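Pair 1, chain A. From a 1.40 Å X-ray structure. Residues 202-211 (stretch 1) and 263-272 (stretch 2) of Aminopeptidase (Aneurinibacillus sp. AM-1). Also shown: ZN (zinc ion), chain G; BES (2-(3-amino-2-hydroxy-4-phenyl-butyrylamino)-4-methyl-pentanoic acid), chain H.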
# COMPACT_ATOMS: atom_id res chain seq x y z
N THR A 202 -13.67 1.30 2.55
CA THR A 202 -12.74 2.33 3.03
C THR A 202 -12.83 2.34 4.56
O THR A 202 -13.92 2.33 5.16
CB THR A 202 -13.26 3.73 2.59
OG1 THR A 202 -13.27 3.75 1.15
CG2 THR A 202 -12.29 4.84 3.03
N SER A 203 -11.69 2.26 5.16
CA SER A 203 -11.57 2.47 6.60
C SER A 203 -10.66 3.69 6.90
O SER A 203 -10.29 4.45 5.97
CB SER A 203 -11.02 1.15 7.23
OG SER A 203 -10.87 1.17 8.66
N HIS A 204 -10.40 3.91 8.17
CA HIS A 204 -9.66 5.12 8.58
C HIS A 204 -8.83 4.88 9.81
O HIS A 204 -9.18 4.06 10.66
CB HIS A 204 -10.65 6.21 8.97
CG HIS A 204 -11.71 6.52 7.95
ND1 HIS A 204 -12.84 5.75 7.73
CD2 HIS A 204 -11.73 7.49 7.01
CE1 HIS A 204 -13.50 6.23 6.68
NE2 HIS A 204 -12.89 7.33 6.28
N ASN A 205 -7.75 5.70 9.95
CA ASN A 205 -7.02 5.87 11.21
C ASN A 205 -7.32 7.27 11.72
O ASN A 205 -7.43 8.19 10.94
CB ASN A 205 -5.51 5.71 10.99
CG ASN A 205 -5.18 4.41 10.31
OD1 ASN A 205 -5.64 3.37 10.77
ND2 ASN A 205 -4.23 4.43 9.42
N VAL A 206 -7.36 7.41 13.04
CA VAL A 206 -7.61 8.72 13.68
C VAL A 206 -6.34 9.05 14.45
O VAL A 206 -5.87 8.28 15.27
CB VAL A 206 -8.80 8.67 14.66
CG1 VAL A 206 -8.91 10.13 15.21
CG2 VAL A 206 -10.06 8.25 13.94
N ILE A 207 -5.76 10.23 14.11
CA ILE A 207 -4.41 10.54 14.62
C ILE A 207 -4.44 11.91 15.35
O ILE A 207 -4.80 12.94 14.76
CB ILE A 207 -3.39 10.65 13.51
CG1 ILE A 207 -3.30 9.35 12.73
CG2 ILE A 207 -1.97 11.03 14.08
CD1 ILE A 207 -3.56 9.57 11.28
N ALA A 208 -4.06 11.97 16.64
CA ALA A 208 -4.10 13.23 17.46
C ALA A 208 -2.70 13.42 17.98
O ALA A 208 -2.15 12.55 18.57
CB ALA A 208 -5.11 13.03 18.68
N THR A 209 -2.13 14.58 17.71
CA THR A 209 -0.69 14.80 18.03
C THR A 209 -0.58 15.93 19.03
O THR A 209 -1.17 17.00 18.77
CB THR A 209 0.05 15.12 16.74
OG1 THR A 209 -0.01 13.99 15.84
CG2 THR A 209 1.54 15.41 17.10
N LYS A 210 0.19 15.69 20.06
CA LYS A 210 0.60 16.73 20.99
C LYS A 210 2.07 17.12 20.68
O LYS A 210 3.00 16.34 20.84
CB LYS A 210 0.49 16.22 22.42
CG LYS A 210 0.67 17.43 23.46
CD LYS A 210 0.82 16.93 24.85
CE LYS A 210 0.68 18.16 25.89
NZ LYS A 210 1.93 18.97 25.93
N LYS A 211 2.23 18.32 20.17
CA LYS A 211 3.57 18.84 19.96
C LYS A 211 4.27 19.16 21.29
O LYS A 211 3.66 19.56 22.18
CB LYS A 211 3.51 20.12 19.09
CG LYS A 211 3.07 19.87 17.68
CD LYS A 211 2.41 21.08 17.05
CE LYS A 211 2.67 21.16 15.55
NZ LYS A 211 2.33 22.45 14.94
N GLU A 263 7.15 14.61 21.37
CA GLU A 263 5.95 14.64 20.57
C GLU A 263 5.18 13.33 20.84
O GLU A 263 5.82 12.26 20.81
CB GLU A 263 6.35 14.68 19.11
CG GLU A 263 5.08 14.60 18.22
CD GLU A 263 5.47 14.95 16.76
OE1 GLU A 263 6.38 15.83 16.48
OE2 GLU A 263 4.80 14.43 15.85
N LEU A 264 3.88 13.45 21.11
CA LEU A 264 3.08 12.22 21.38
C LEU A 264 2.04 12.14 20.31
O LEU A 264 1.35 13.12 20.00
CB LEU A 264 2.45 12.38 22.80
CG LEU A 264 3.40 12.48 23.94
CD1 LEU A 264 2.65 12.59 25.26
CD2 LEU A 264 4.27 11.33 24.03
N ARG A 265 1.92 10.96 19.70
CA ARG A 265 0.87 10.73 18.70
C ARG A 265 -0.03 9.67 19.25
O ARG A 265 0.44 8.50 19.42
CB ARG A 265 1.49 10.26 17.36
CG ARG A 265 2.52 11.32 16.79
CD ARG A 265 3.04 10.89 15.46
NE ARG A 265 3.93 11.95 15.00
CZ ARG A 265 4.48 11.89 13.80
NH1 ARG A 265 4.24 10.91 12.89
NH2 ARG A 265 5.25 12.88 13.48
N PHE A 266 -1.28 9.99 19.42
CA PHE A 266 -2.32 9.04 19.92
C PHE A 266 -3.13 8.63 18.74
O PHE A 266 -3.68 9.48 18.00
CB PHE A 266 -3.20 9.76 20.97
CG PHE A 266 -2.46 10.22 22.21
CD1 PHE A 266 -2.34 9.36 23.27
CD2 PHE A 266 -1.88 11.47 22.21
CE1 PHE A 266 -1.65 9.70 24.41
CE2 PHE A 266 -1.24 11.91 23.41
CZ PHE A 266 -1.11 11.02 24.48
N ILE A 267 -3.16 7.30 18.47
CA ILE A 267 -3.71 6.87 17.21
C ILE A 267 -4.70 5.71 17.45
O ILE A 267 -4.39 4.76 18.22
CB ILE A 267 -2.60 6.38 16.20
CG1 ILE A 267 -1.53 7.44 16.07
CG2 ILE A 267 -3.28 6.00 14.87
CD1 ILE A 267 -0.44 6.98 15.10
N THR A 268 -5.86 5.81 16.77
CA THR A 268 -6.68 4.59 16.72
C THR A 268 -6.70 4.10 15.30
O THR A 268 -6.93 4.84 14.35
CB THR A 268 -8.14 4.83 17.31
OG1 THR A 268 -8.88 5.76 16.50
CG2 THR A 268 -7.94 5.33 18.71
N PHE A 269 -6.38 2.80 15.14
CA PHE A 269 -6.22 2.24 13.78
C PHE A 269 -7.46 1.54 13.30
O PHE A 269 -8.12 0.88 14.10
CB PHE A 269 -5.09 1.25 13.80
CG PHE A 269 -3.75 1.76 14.22
CD1 PHE A 269 -3.02 2.63 13.37
CD2 PHE A 269 -3.17 1.41 15.41
CE1 PHE A 269 -1.76 3.12 13.74
CE2 PHE A 269 -1.90 1.88 15.80
CZ PHE A 269 -1.22 2.73 14.96
N GLY A 270 -7.72 1.65 12.00
CA GLY A 270 -8.84 0.87 11.42
C GLY A 270 -8.34 -0.45 10.89
O GLY A 270 -7.16 -0.69 10.70
N ALA A 271 -9.32 -1.34 10.67
CA ALA A 271 -9.07 -2.61 9.91
C ALA A 271 -7.99 -3.40 10.51
O ALA A 271 -7.25 -4.08 9.85
CB ALA A 271 -8.89 -2.34 8.37
N GLU A 272 -7.80 -3.39 11.83
CA GLU A 272 -6.84 -4.24 12.53
C GLU A 272 -7.20 -5.73 12.33
O GLU A 272 -6.29 -6.54 12.09
CB GLU A 272 -6.69 -3.86 14.02
CG GLU A 272 -5.54 -4.59 14.72
CD GLU A 272 -6.00 -5.92 15.37
OE1 GLU A 272 -7.21 -6.26 15.37
OE2 GLU A 272 -5.03 -6.57 15.82
ZN ZN G . -13.67 8.62 4.93
N2 BES H . -6.29 -8.50 20.11
C1 BES H . -6.12 -9.47 19.03
C6 BES H . -4.74 -10.09 19.17
C7 BES H . -4.48 -11.04 20.34
C8 BES H . -5.44 -11.96 20.81
C12 BES H . -3.20 -11.00 20.94
C9 BES H . -5.11 -12.83 21.87
C11 BES H . -2.87 -11.87 22.02
C10 BES H . -3.84 -12.77 22.48
C2 BES H . -6.29 -8.78 17.67
O2 BES H . -7.47 -8.01 17.90
C3 BES H . -6.55 -9.87 16.70
O3 BES H . -7.60 -10.51 16.82
N1 BES H . -5.63 -10.14 15.84
C4 BES H . -5.82 -11.26 14.92
C13 BES H . -4.54 -11.24 14.08
C14 BES H . -4.36 -9.98 13.24
C15 BES H . -3.11 -10.26 12.42
C16 BES H . -5.56 -9.59 12.38
C5 BES H . -5.80 -12.62 15.60
O1 BES H . -6.28 -13.62 14.98
O4 BES H . -5.34 -12.79 16.74
O HOH W 1 -15.19 9.65 5.56
O HOH W 2 -14.17 8.09 3.10
O HOH W 3 -14.88 7.10 3.35
O HOH W 4 -15.67 8.13 4.69

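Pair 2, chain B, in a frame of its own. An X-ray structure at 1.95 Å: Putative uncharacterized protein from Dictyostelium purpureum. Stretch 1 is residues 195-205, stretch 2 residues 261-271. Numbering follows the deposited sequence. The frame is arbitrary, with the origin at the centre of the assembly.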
# COMPACT_ATOMS: atom_id res chain seq x y z
N VAL B 195 -12.39 2.02 4.61
CA VAL B 195 -11.12 1.85 3.93
C VAL B 195 -10.75 0.39 4.01
O VAL B 195 -10.63 -0.16 5.09
CB VAL B 195 -10.01 2.72 4.55
CG1 VAL B 195 -8.65 2.41 3.91
CG2 VAL B 195 -10.36 4.18 4.39
N GLY B 196 -10.58 -0.26 2.86
CA GLY B 196 -10.26 -1.67 2.85
C GLY B 196 -10.08 -2.19 1.44
O GLY B 196 -9.93 -1.42 0.50
N GLY B 197 -10.11 -3.50 1.29
CA GLY B 197 -9.97 -4.08 -0.04
C GLY B 197 -9.82 -5.57 0.00
O GLY B 197 -10.39 -6.23 0.88
N GLN B 198 -9.05 -6.11 -0.94
CA GLN B 198 -8.80 -7.54 -1.01
C GLN B 198 -7.31 -7.87 -0.86
O GLN B 198 -6.46 -7.28 -1.53
CB GLN B 198 -9.30 -8.10 -2.35
CG GLN B 198 -10.81 -7.95 -2.57
CD GLN B 198 -11.64 -8.81 -1.62
OE1 GLN B 198 -11.39 -10.00 -1.45
NE2 GLN B 198 -12.63 -8.19 -0.98
N SER B 199 -7.01 -8.82 0.03
CA SER B 199 -5.68 -9.43 0.12
C SER B 199 -5.63 -10.58 -0.86
O SER B 199 -6.67 -11.00 -1.38
CB SER B 199 -5.38 -9.92 1.53
OG SER B 199 -5.54 -8.89 2.50
N ILE B 200 -4.43 -11.11 -1.12
CA ILE B 200 -4.28 -12.26 -2.01
C ILE B 200 -3.30 -13.27 -1.42
O ILE B 200 -2.21 -12.89 -0.95
CB ILE B 200 -3.77 -11.87 -3.43
CG1 ILE B 200 -4.50 -10.64 -4.00
CG2 ILE B 200 -3.94 -13.03 -4.43
CD1 ILE B 200 -3.74 -9.33 -3.81
N TRP B 201 -3.67 -14.55 -1.42
CA TRP B 201 -2.72 -15.58 -1.00
C TRP B 201 -2.64 -16.70 -2.02
O TRP B 201 -3.53 -16.86 -2.88
CB TRP B 201 -3.08 -16.15 0.39
CG TRP B 201 -4.40 -16.87 0.48
CD1 TRP B 201 -5.62 -16.31 0.74
CD2 TRP B 201 -4.62 -18.28 0.34
NE1 TRP B 201 -6.59 -17.28 0.75
CE2 TRP B 201 -6.00 -18.50 0.50
CE3 TRP B 201 -3.79 -19.37 0.07
CZ2 TRP B 201 -6.57 -19.77 0.41
CZ3 TRP B 201 -4.36 -20.63 -0.03
CH2 TRP B 201 -5.74 -20.82 0.16
N SER B 202 -1.56 -17.47 -1.95
CA SER B 202 -1.27 -18.42 -3.01
C SER B 202 -0.36 -19.53 -2.52
O SER B 202 0.48 -19.31 -1.66
CB SER B 202 -0.61 -17.71 -4.19
OG SER B 202 -0.31 -18.63 -5.23
N SER B 203 -0.55 -20.70 -3.11
CA SER B 203 0.34 -21.84 -2.92
C SER B 203 0.56 -22.52 -4.28
O SER B 203 -0.34 -22.53 -5.11
CB SER B 203 -0.27 -22.82 -1.92
OG SER B 203 0.43 -24.05 -1.94
N PHE B 204 1.76 -23.04 -4.51
CA PHE B 204 2.03 -23.84 -5.71
C PHE B 204 1.29 -25.18 -5.68
O PHE B 204 1.06 -25.77 -6.74
CB PHE B 204 3.53 -24.10 -5.88
CG PHE B 204 4.30 -22.92 -6.42
CD1 PHE B 204 4.19 -22.54 -7.76
CD2 PHE B 204 5.16 -22.20 -5.60
CE1 PHE B 204 4.91 -21.46 -8.26
CE2 PHE B 204 5.90 -21.12 -6.09
CZ PHE B 204 5.78 -20.76 -7.42
N SER B 205 0.94 -25.68 -4.49
CA SER B 205 0.21 -26.95 -4.40
C SER B 205 -1.22 -26.74 -4.88
O SER B 205 -1.85 -25.75 -4.52
CB SER B 205 0.19 -27.50 -2.97
OG SER B 205 1.51 -27.63 -2.45
N LYS B 261 7.36 -29.34 3.41
CA LYS B 261 6.42 -28.39 4.01
C LYS B 261 5.69 -27.62 2.92
O LYS B 261 6.18 -27.49 1.80
CB LYS B 261 7.15 -27.42 4.93
CG LYS B 261 7.81 -28.09 6.15
CD LYS B 261 8.26 -27.07 7.18
CE LYS B 261 8.97 -27.72 8.36
NZ LYS B 261 9.41 -26.68 9.32
N GLU B 262 4.50 -27.13 3.24
CA GLU B 262 3.77 -26.28 2.31
C GLU B 262 4.28 -24.85 2.44
O GLU B 262 4.65 -24.42 3.54
CB GLU B 262 2.27 -26.33 2.59
CG GLU B 262 1.65 -27.70 2.40
CD GLU B 262 1.41 -28.06 0.95
OE1 GLU B 262 1.73 -27.25 0.05
OE2 GLU B 262 0.88 -29.16 0.70
N VAL B 263 4.32 -24.12 1.34
CA VAL B 263 4.61 -22.70 1.42
C VAL B 263 3.40 -21.93 0.93
O VAL B 263 2.86 -22.20 -0.15
CB VAL B 263 5.86 -22.31 0.60
CG1 VAL B 263 6.09 -20.81 0.68
CG2 VAL B 263 7.09 -23.04 1.12
N VAL B 264 2.96 -20.98 1.75
CA VAL B 264 1.88 -20.07 1.39
C VAL B 264 2.42 -18.65 1.32
O VAL B 264 3.05 -18.17 2.25
CB VAL B 264 0.71 -20.14 2.40
CG1 VAL B 264 -0.28 -19.00 2.17
CG2 VAL B 264 -0.00 -21.48 2.31
N PHE B 265 2.17 -17.98 0.20
CA PHE B 265 2.59 -16.60 0.03
C PHE B 265 1.38 -15.72 0.26
O PHE B 265 0.31 -15.98 -0.31
CB PHE B 265 3.17 -16.36 -1.38
CG PHE B 265 4.27 -17.32 -1.75
CD1 PHE B 265 5.58 -17.07 -1.38
CD2 PHE B 265 3.99 -18.48 -2.46
CE1 PHE B 265 6.60 -17.95 -1.71
CE2 PHE B 265 5.00 -19.37 -2.80
CZ PHE B 265 6.30 -19.10 -2.42
N ALA B 266 1.51 -14.68 1.08
CA ALA B 266 0.36 -13.81 1.31
C ALA B 266 0.70 -12.34 1.10
O ALA B 266 1.70 -11.83 1.61
CB ALA B 266 -0.22 -14.03 2.74
N PHE B 267 -0.16 -11.66 0.33
CA PHE B 267 -0.04 -10.23 0.08
C PHE B 267 -1.20 -9.52 0.76
O PHE B 267 -2.31 -9.54 0.23
CB PHE B 267 -0.05 -9.94 -1.44
CG PHE B 267 1.14 -10.50 -2.19
CD1 PHE B 267 1.25 -11.86 -2.44
CD2 PHE B 267 2.14 -9.66 -2.65
CE1 PHE B 267 2.34 -12.37 -3.13
CE2 PHE B 267 3.24 -10.16 -3.35
CZ PHE B 267 3.34 -11.51 -3.60
N TRP B 268 -0.96 -8.93 1.94
CA TRP B 268 -2.04 -8.37 2.76
C TRP B 268 -2.39 -6.97 2.29
O TRP B 268 -1.50 -6.15 2.07
CB TRP B 268 -1.66 -8.31 4.26
CG TRP B 268 -1.27 -9.60 4.88
CD1 TRP B 268 -0.10 -9.86 5.54
CD2 TRP B 268 -2.04 -10.82 4.92
NE1 TRP B 268 -0.09 -11.17 5.99
CE2 TRP B 268 -1.27 -11.77 5.61
CE3 TRP B 268 -3.30 -11.19 4.43
CZ2 TRP B 268 -1.72 -13.07 5.83
CZ3 TRP B 268 -3.74 -12.48 4.65
CH2 TRP B 268 -2.95 -13.41 5.34
N ASN B 269 -3.69 -6.69 2.16
CA ASN B 269 -4.13 -5.36 1.76
C ASN B 269 -4.66 -4.58 2.97
O ASN B 269 -5.04 -5.17 3.97
CB ASN B 269 -5.22 -5.47 0.69
CG ASN B 269 -5.31 -4.23 -0.19
OD1 ASN B 269 -4.76 -3.18 0.15
ND2 ASN B 269 -6.03 -4.35 -1.32
N ALA B 270 -4.65 -3.26 2.85
CA ALA B 270 -5.16 -2.33 3.86
C ALA B 270 -4.48 -2.48 5.24
O ALA B 270 -5.05 -2.10 6.27
CB ALA B 270 -6.69 -2.48 3.98
N GLU B 271 -3.25 -2.99 5.24
CA GLU B 271 -2.49 -3.11 6.48
C GLU B 271 -2.11 -1.76 7.06
O GLU B 271 -1.96 -1.63 8.27
CB GLU B 271 -1.22 -3.93 6.24
CG GLU B 271 -1.51 -5.36 5.89
CD GLU B 271 -2.13 -6.13 7.05
OE1 GLU B 271 -1.38 -6.59 7.93
OE2 GLU B 271 -3.36 -6.27 7.07
O HOH W 5 3.93 -22.98 -2.49

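What backbone arrangement do the two pairs share? In each, two antiparallel strands lie side by side, their axes approaching to 4.6 Å in pair 1 and 4.7 Å in pair 2, and the central residues superpose with an RMSD of 0.6 Å. The matched ladder is the same. Val A206 pairs with Thr A268 as Ile B200 does with Phe B267, and Ala A208 pairs with Phe A266 as Ser B202 does with Phe B265. Each of these pairs exchanges two backbone hydrogen bonds; Phe A266 N to Ala A208 O is 2.8 Å, as is Phe B265 N to Ser B202 O. Pair 1 carries the ladder on to Lys A210 and Leu A264, where Lys A210 N reaches Leu A264 O at 2.8 Å.

How is the face holding the two matched phenylalanines filled? Phe A266 and Phe B265 superpose almost exactly, each opposite a small residue, Ala A208 or Ser B202. At the next pair the bulk is distributed differently: Val A206 CB lies 3.4 Å from Thr A268 OG1, whereas Ile B200 CD1 lies 4.4 Å from CB of the larger Phe B267. Pair 2 also brings in Phe B204, whose CE2 comes within 3.8 Å of Phe B265 CE2.

What occupies the other face? In pair 1 two branched side chains meet, Ile A207 CG1 lying 4.0 Å from Ile A267 CG2. The matched pair in pair 2 is unequal, a large Trp B201 beside a small Ala B266, with their CB atoms 4.3 Å apart; the indole also reaches along the strand, its CE3 4.1 Å from Val B264 CG1. Val B264 matches Arg A265, which serves a different chemistry: Arg A265 NE makes a salt bridge with Glu A263 OE2 at 2.8 Å within its own strand. The matched Glu B262 instead turns to the other stretch, its OE1 accepting a hydrogen bond from Ser B205 OG at 2.5 Å.

How is the turn out of the second strand held? Both pairs use a side-chain oxygen to accept the same backbone NH: Gly A270 N donates to Asn A205 OD1 at 3.0 Å, and Asn B269 N to Ser B199 OG at 2.9 Å. The neighbouring positions trade bulk. Ser A203 faces Gly A270, where an ideal CB would lie only 2.2 Å from Ser A203 OG; in pair 2 Gly B197 leaves that side open and Asn B269 supplies the side chain, its ND2 donating to Gln B198 O at 3.0 Å.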